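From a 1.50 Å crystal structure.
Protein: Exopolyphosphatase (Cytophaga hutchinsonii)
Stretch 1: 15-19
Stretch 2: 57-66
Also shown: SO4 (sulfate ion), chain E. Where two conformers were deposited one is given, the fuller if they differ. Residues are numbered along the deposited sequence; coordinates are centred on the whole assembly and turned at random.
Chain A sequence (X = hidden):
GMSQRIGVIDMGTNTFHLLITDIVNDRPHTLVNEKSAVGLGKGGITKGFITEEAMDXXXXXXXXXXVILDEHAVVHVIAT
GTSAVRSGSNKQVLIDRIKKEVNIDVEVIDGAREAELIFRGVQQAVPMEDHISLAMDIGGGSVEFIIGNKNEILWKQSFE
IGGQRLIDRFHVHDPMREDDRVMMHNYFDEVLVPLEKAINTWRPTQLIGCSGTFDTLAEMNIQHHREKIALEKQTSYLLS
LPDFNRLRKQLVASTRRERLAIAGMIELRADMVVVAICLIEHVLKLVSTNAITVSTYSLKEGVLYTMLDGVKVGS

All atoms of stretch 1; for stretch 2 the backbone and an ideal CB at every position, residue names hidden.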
ATOM      1  N   THR A  15       5.105   6.173  -3.297  1.00 12.36           N
ATOM      2  CA  THR A  15       5.036   5.809  -4.693  1.00 12.80           C
ATOM      3  C   THR A  15       3.693   6.190  -5.270  1.00 12.65           C
ATOM      4  O   THR A  15       2.644   5.985  -4.645  1.00 14.30           O
ATOM      5  CB  THR A  15       5.225   4.294  -4.822  1.00 16.49           C
ATOM      6  OG1 THR A  15       6.499   3.952  -4.224  1.00 18.13           O
ATOM      7  CG2 THR A  15       5.150   3.825  -6.309  1.00 17.39           C
ATOM      8  N   PHE A  16       3.707   6.817  -6.464  1.00 10.49           N
ATOM      9  CA  PHE A  16       2.471   7.102  -7.187  1.00 10.45           C
ATOM     10  C   PHE A  16       2.282   5.989  -8.206  1.00 10.76           C
ATOM     11  O   PHE A  16       3.245   5.550  -8.800  1.00 11.46           O
ATOM     12  CB  PHE A  16       2.534   8.441  -7.970  1.00  9.58           C
ATOM     13  CG  PHE A  16       2.352   9.692  -7.145  1.00  7.80           C
ATOM     14  CD1 PHE A  16       2.490   9.708  -5.784  1.00  9.09           C
ATOM     15  CD2 PHE A  16       2.097  10.916  -7.754  1.00  8.57           C
ATOM     16  CE1 PHE A  16       2.308  10.867  -5.049  1.00  9.14           C
ATOM     17  CE2 PHE A  16       1.957  12.072  -7.013  1.00 10.01           C
ATOM     18  CZ  PHE A  16       2.082  12.044  -5.647  1.00 10.23           C
ATOM     19  N   HIS A  17       1.026   5.592  -8.417  1.00  9.43           N
ATOM     20  CA  HIS A  17       0.689   4.527  -9.373  1.00 10.85           C
ATOM     21  C   HIS A  17      -0.296   5.013 -10.385  1.00 11.06           C
ATOM     22  O   HIS A  17      -1.222   5.785 -10.056  1.00 11.81           O
ATOM     23  CB  HIS A  17       0.057   3.337  -8.639  1.00 10.55           C
ATOM     24  CG  HIS A  17       0.968   2.704  -7.645  1.00 12.27           C
ATOM     25  ND1 HIS A  17       1.826   1.677  -7.979  1.00 16.96           N
ATOM     26  CD2 HIS A  17       1.195   2.982  -6.339  1.00 18.19           C
ATOM     27  CE1 HIS A  17       2.532   1.340  -6.903  1.00 17.87           C
ATOM     28  NE2 HIS A  17       2.167   2.111  -5.898  1.00 18.49           N
ATOM     29  N   LEU A  18      -0.159   4.517 -11.615  1.00 10.79           N
ATOM     30  CA  LEU A  18      -1.067   4.781 -12.701  1.00  9.55           C
ATOM     31  C   LEU A  18      -1.521   3.440 -13.283  1.00 10.53           C
ATOM     32  O   LEU A  18      -0.713   2.655 -13.714  1.00 10.72           O
ATOM     33  CB  LEU A  18      -0.410   5.592 -13.826  1.00 11.16           C
ATOM     34  CG  LEU A  18      -1.226   5.779 -15.107  1.00 10.61           C
ATOM     35  CD1 LEU A  18      -2.561   6.572 -14.915  1.00 10.13           C
ATOM     36  CD2 LEU A  18      -0.336   6.500 -16.155  1.00 10.19           C
ATOM     37  N   LEU A  19      -2.829   3.224 -13.274  1.00  9.01           N
ATOM     38  CA  LEU A  19      -3.444   2.057 -13.880  1.00  9.61           C
ATOM     39  C   LEU A  19      -4.433   2.489 -14.958  1.00  8.34           C
ATOM     40  O   LEU A  19      -5.353   3.260 -14.681  1.00 10.86           O
ATOM     41  CB  LEU A  19      -4.199   1.263 -12.827  1.00  9.75           C
ATOM     42  CG  LEU A  19      -4.924  -0.006 -13.295  1.00 11.16           C
ATOM     43  CD1 LEU A  19      -3.940  -1.066 -13.687  1.00 13.60           C
ATOM     44  CD2 LEU A  19      -5.832  -0.549 -12.133  1.00 12.62           C
ATOM     45  N   UNK A  57       8.271  17.118  -7.058  1.00  8.95           N
ATOM     46  CA  UNK A  57       8.350  15.724  -7.527  1.00  8.47           C
ATOM     47  C   UNK A  57       6.962  15.203  -7.912  1.00  9.09           C
ATOM     48  O   UNK A  57       6.802  14.517  -8.927  1.00 10.12           O
ATOM     49  CB  UNK A  57       8.966  14.830  -6.449  1.00  8.47           C
ATOM     50  N   UNK A  58       5.975  15.484  -7.076  1.00  8.60           N
ATOM     51  CA  UNK A  58       4.596  15.059  -7.350  1.00  8.61           C
ATOM     52  C   UNK A  58       4.085  15.611  -8.701  1.00  8.82           C
ATOM     53  O   UNK A  58       3.512  14.870  -9.503  1.00  9.88           O
ATOM     54  CB  UNK A  58       3.676  15.518  -6.217  1.00  8.61           C
ATOM     55  N   UNK A  59       4.304  16.899  -8.927  1.00 10.61           N
ATOM     56  CA  UNK A  59       3.897  17.524 -10.182  1.00  9.95           C
ATOM     57  C   UNK A  59       4.643  16.952 -11.375  1.00 10.46           C
ATOM     58  O   UNK A  59       4.056  16.726 -12.431  1.00 11.71           O
ATOM     59  CB  UNK A  59       4.118  19.036 -10.113  1.00  9.95           C
ATOM     60  N   UNK A  60       5.936  16.714 -11.221  0.60  9.15           N
ATOM     61  CA  UNK A  60       6.717  16.090 -12.296  0.60 10.81           C
ATOM     62  C   UNK A  60       6.076  14.768 -12.685  0.60 11.00           C
ATOM     63  O   UNK A  60       5.805  14.495 -13.847  0.60  9.65           O
ATOM     64  CB  UNK A  60       8.170  15.875 -11.869  0.60 10.81           C
ATOM     65  N   UNK A  61       5.791  13.945 -11.696  1.00  9.96           N
ATOM     66  CA  UNK A  61       5.223  12.639 -11.957  1.00  9.28           C
ATOM     67  C   UNK A  61       3.831  12.753 -12.573  1.00  8.97           C
ATOM     68  O   UNK A  61       3.512  12.026 -13.510  1.00  9.82           O
ATOM     69  CB  UNK A  61       5.166  11.821 -10.665  1.00  9.28           C
ATOM     70  N   UNK A  62       3.028  13.674 -12.057  1.00  9.44           N
ATOM     71  CA  UNK A  62       1.685  13.835 -12.593  1.00  8.37           C
ATOM     72  C   UNK A  62       1.669  14.363 -14.044  1.00  8.68           C
ATOM     73  O   UNK A  62       0.791  13.980 -14.832  1.00  9.47           O
ATOM     74  CB  UNK A  62       0.893  14.783 -11.690  1.00  8.37           C
ATOM     75  N   UNK A  63       2.656  15.197 -14.415  1.00  8.99           N
ATOM     76  CA  UNK A  63       2.787  15.647 -15.788  1.00  7.44           C
ATOM     77  C   UNK A  63       3.084  14.449 -16.681  1.00 10.28           C
ATOM     78  O   UNK A  63       2.507  14.306 -17.757  1.00  7.78           O
ATOM     79  CB  UNK A  63       3.882  16.708 -15.914  1.00  7.44           C
ATOM     80  N   UNK A  64       3.968  13.559 -16.232  1.00  7.67           N
ATOM     81  CA  UNK A  64       4.230  12.342 -16.971  1.00  7.73           C
ATOM     82  C   UNK A  64       3.028  11.405 -17.070  1.00  8.36           C
ATOM     83  O   UNK A  64       2.748  10.846 -18.132  1.00  8.40           O
ATOM     84  CB  UNK A  64       5.400  11.601 -16.321  1.00  7.73           C
ATOM     85  N   UNK A  65       2.300  11.238 -15.972  1.00  8.13           N
ATOM     86  CA  UNK A  65       1.102  10.416 -15.994  1.00  8.39           C
ATOM     87  C   UNK A  65       0.033  11.012 -16.916  1.00  9.27           C
ATOM     88  O   UNK A  65      -0.655  10.284 -17.620  1.00  8.91           O
ATOM     89  CB  UNK A  65       0.549  10.256 -14.576  1.00  8.39           C
ATOM     90  N   UNK A  66      -0.097  12.337 -16.927  1.00  9.95           N
ATOM     91  CA  UNK A  66      -1.063  12.996 -17.804  1.00  8.84           C
ATOM     92  C   UNK A  66      -0.734  12.689 -19.274  1.00  7.52           C
ATOM     93  O   UNK A  66      -1.648  12.360 -20.062  1.00  7.29           O
ATOM     94  CB  UNK A  66      -1.068  14.506 -17.558  1.00  8.84           C
TER
HETATM   95  S   SO4 E 318       6.253   1.860  -1.108  0.70 15.71           S
HETATM   96  O1  SO4 E 318       7.551   2.473  -0.677  0.70 15.77           O
HETATM   97  O2  SO4 E 318       5.066   2.406  -0.501  0.70 14.48           O
HETATM   98  O3  SO4 E 318       6.276   0.428  -0.665  0.70 12.34           O
HETATM   99  O4  SO4 E 318       6.073   1.900  -2.568  0.70 15.71           O

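Stretch 2 is helical throughout and runs nearly parallel to the strand 15-19, its axis 10.0 Å away at closest approach. From the strand, Phe-16 and Leu-18 point toward the helix while His-17 points away, so the surface on offer is apolar.

Position 57 points sideways, with nothing of the strand within reach of its CB, so almost any helix-compatible residue would serve. It is Arg-57, whose guanidinium is hydrogen-bonded elsewhere in the structure.

At position 58 the bond also points sideways, but the ideal CB already lies 3.9 Å from Phe-16 CZ. A small apolar residue fits such a spot. Ala-58 is found, its CB 3.8 Å from Phe-16 CZ, packing against the ring.

Position 59 points away, so the strand favours neither polar nor apolar side chains; Leu-59 is deposited. Position 60 is out of reach as well, and a polar or charged side chain would do. Asp-60 is there, paired with 64.

Position 61 points toward the strand, its ideal CB 4.3 Å from Phe-16 CD2. The space suits a compact side chain, Ala, Val, Ser or Thr. Thr-61 places its methyl, CG2, 3.8 Å from Phe-16 CD2, so the apolar branch meets the ring, while OG1 is hydrogen-bonded elsewhere in the structure.

At position 62 the bond points sideways and the ideal CB touches nothing, so contact requires a longer apolar chain such as Leu, Ile or Met. Leu-62, with chi1 m, brings its CG to 4.0 Å from Phe-16 CE2, at the edge of that ring.

Positions 63 and 64 meet nothing of the strand, and long polar side chains are reasonable at both. Lys-63 is the first. Lys-64, whose end leads away, donates from NZ to Asp-60 OD2 at 3.2 Å, closing the i to i+4 salt bridge.

Position 65 points toward the strand, its ideal CB 4.2 Å from Leu-18 CD2. The backbone between Phe-16 and Leu-18 offers a surface to cover, so a large apolar group, Leu, Met or Phe, is apt. Phe-65, chi1 m, lays one ring face against Leu-18 CB, 3.7 Å from the ring centroid, in a CH-pi contact. Its CE2 lies 3.8 Å from Phe-16 CB, and its CZ approaches Phe-16 O at 3.7 Å.

Position 66 points away, leaving a polar residue free to extend; it is Arg-66.

Stretch 2 (57-66) RALDTLKKFR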
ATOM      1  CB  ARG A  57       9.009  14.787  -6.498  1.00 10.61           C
ATOM      2  CG  ARG A  57      10.479  15.055  -6.259  1.00 11.41           C
ATOM      3  CD  ARG A  57      11.112  14.018  -5.337  1.00 11.10           C
ATOM      4  NE  ARG A  57      10.603  13.982  -3.975  1.00  9.75           N
ATOM      5  CZ  ARG A  57      11.081  14.675  -2.948  1.00 10.03           C
ATOM      6  NH1 ARG A  57      12.109  15.518  -3.085  1.00 12.31           N
ATOM      7  NH2 ARG A  57      10.561  14.493  -1.744  1.00 13.24           N
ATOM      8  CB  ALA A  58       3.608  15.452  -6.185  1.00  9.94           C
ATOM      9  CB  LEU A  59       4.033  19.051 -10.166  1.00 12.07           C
ATOM     10  CG  LEU A  59       2.827  19.836  -9.686  1.00 22.99           C
ATOM     11  CD1 LEU A  59       1.742  19.764 -10.724  1.00 19.15           C
ATOM     12  CD2 LEU A  59       2.316  19.338  -8.367  1.00 22.73           C
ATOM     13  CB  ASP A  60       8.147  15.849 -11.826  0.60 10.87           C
ATOM     14  CG  ASP A  60       9.011  15.183 -12.890  0.60 16.31           C
ATOM     15  OD1 ASP A  60       9.079  15.726 -14.013  0.60 20.04           O
ATOM     16  OD2 ASP A  60       9.632  14.146 -12.600  0.60 26.67           O
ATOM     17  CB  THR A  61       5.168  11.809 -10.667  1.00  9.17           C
ATOM     18  OG1 THR A  61       6.511  11.444 -10.311  1.00 13.02           O
ATOM     19  CG2 THR A  61       4.345  10.520 -10.834  1.00 11.03           C
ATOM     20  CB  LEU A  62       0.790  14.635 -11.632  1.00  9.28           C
ATOM     21  CG  LEU A  62       0.485  13.846 -10.331  1.00 11.70           C
ATOM     22  CD1 LEU A  62      -0.137  14.748  -9.309  1.00 14.74           C
ATOM     23  CD2 LEU A  62      -0.374  12.618 -10.561  1.00 12.05           C
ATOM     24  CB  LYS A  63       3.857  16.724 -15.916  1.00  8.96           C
ATOM     25  CG  LYS A  63       3.452  18.085 -15.323  1.00 10.80           C
ATOM     26  CD  LYS A  63       4.521  19.156 -15.455  1.00 12.32           C
ATOM     27  CE  LYS A  63       4.654  19.697 -16.894  1.00 11.43           C
ATOM     28  NZ  LYS A  63       3.408  20.426 -17.359  1.00 11.27           N
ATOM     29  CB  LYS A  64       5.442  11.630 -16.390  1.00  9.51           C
ATOM     30  CG  LYS A  64       6.731  12.420 -16.626  1.00 14.02           C
ATOM     31  CD  LYS A  64       7.922  11.807 -15.885  1.00 21.39           C
ATOM     32  CE  LYS A  64       9.165  12.677 -16.071  1.00 30.14           C
ATOM     33  NZ  LYS A  64      10.270  12.275 -15.177  1.00 36.58           N
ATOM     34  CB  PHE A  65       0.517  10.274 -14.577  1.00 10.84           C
ATOM     35  CG  PHE A  65       1.243   9.260 -13.677  1.00 11.36           C
ATOM     36  CD1 PHE A  65       2.448   8.629 -14.037  1.00 10.44           C
ATOM     37  CD2 PHE A  65       0.737   9.002 -12.411  1.00 10.08           C
ATOM     38  CE1 PHE A  65       3.061   7.692 -13.170  1.00 12.14           C
ATOM     39  CE2 PHE A  65       1.364   8.055 -11.558  1.00  9.71           C
ATOM     40  CZ  PHE A  65       2.491   7.425 -11.941  1.00 12.54           C
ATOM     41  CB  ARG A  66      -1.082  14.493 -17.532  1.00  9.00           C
ATOM     42  CG  ARG A  66      -1.918  15.311 -18.516  1.00  9.16           C
ATOM     43  CD  ARG A  66      -3.413  15.189 -18.326  1.00 12.16           C
ATOM     44  NE  ARG A  66      -4.147  15.426 -19.571  1.00 11.35           N
ATOM     45  CZ  ARG A  66      -5.288  16.099 -19.725  1.00 12.90           C
ATOM     46  NH1 ARG A  66      -5.822  16.835 -18.763  1.00 12.60           N
ATOM     47  NH2 ARG A  66      -5.854  16.104 -20.919  1.00  9.94           N
TER
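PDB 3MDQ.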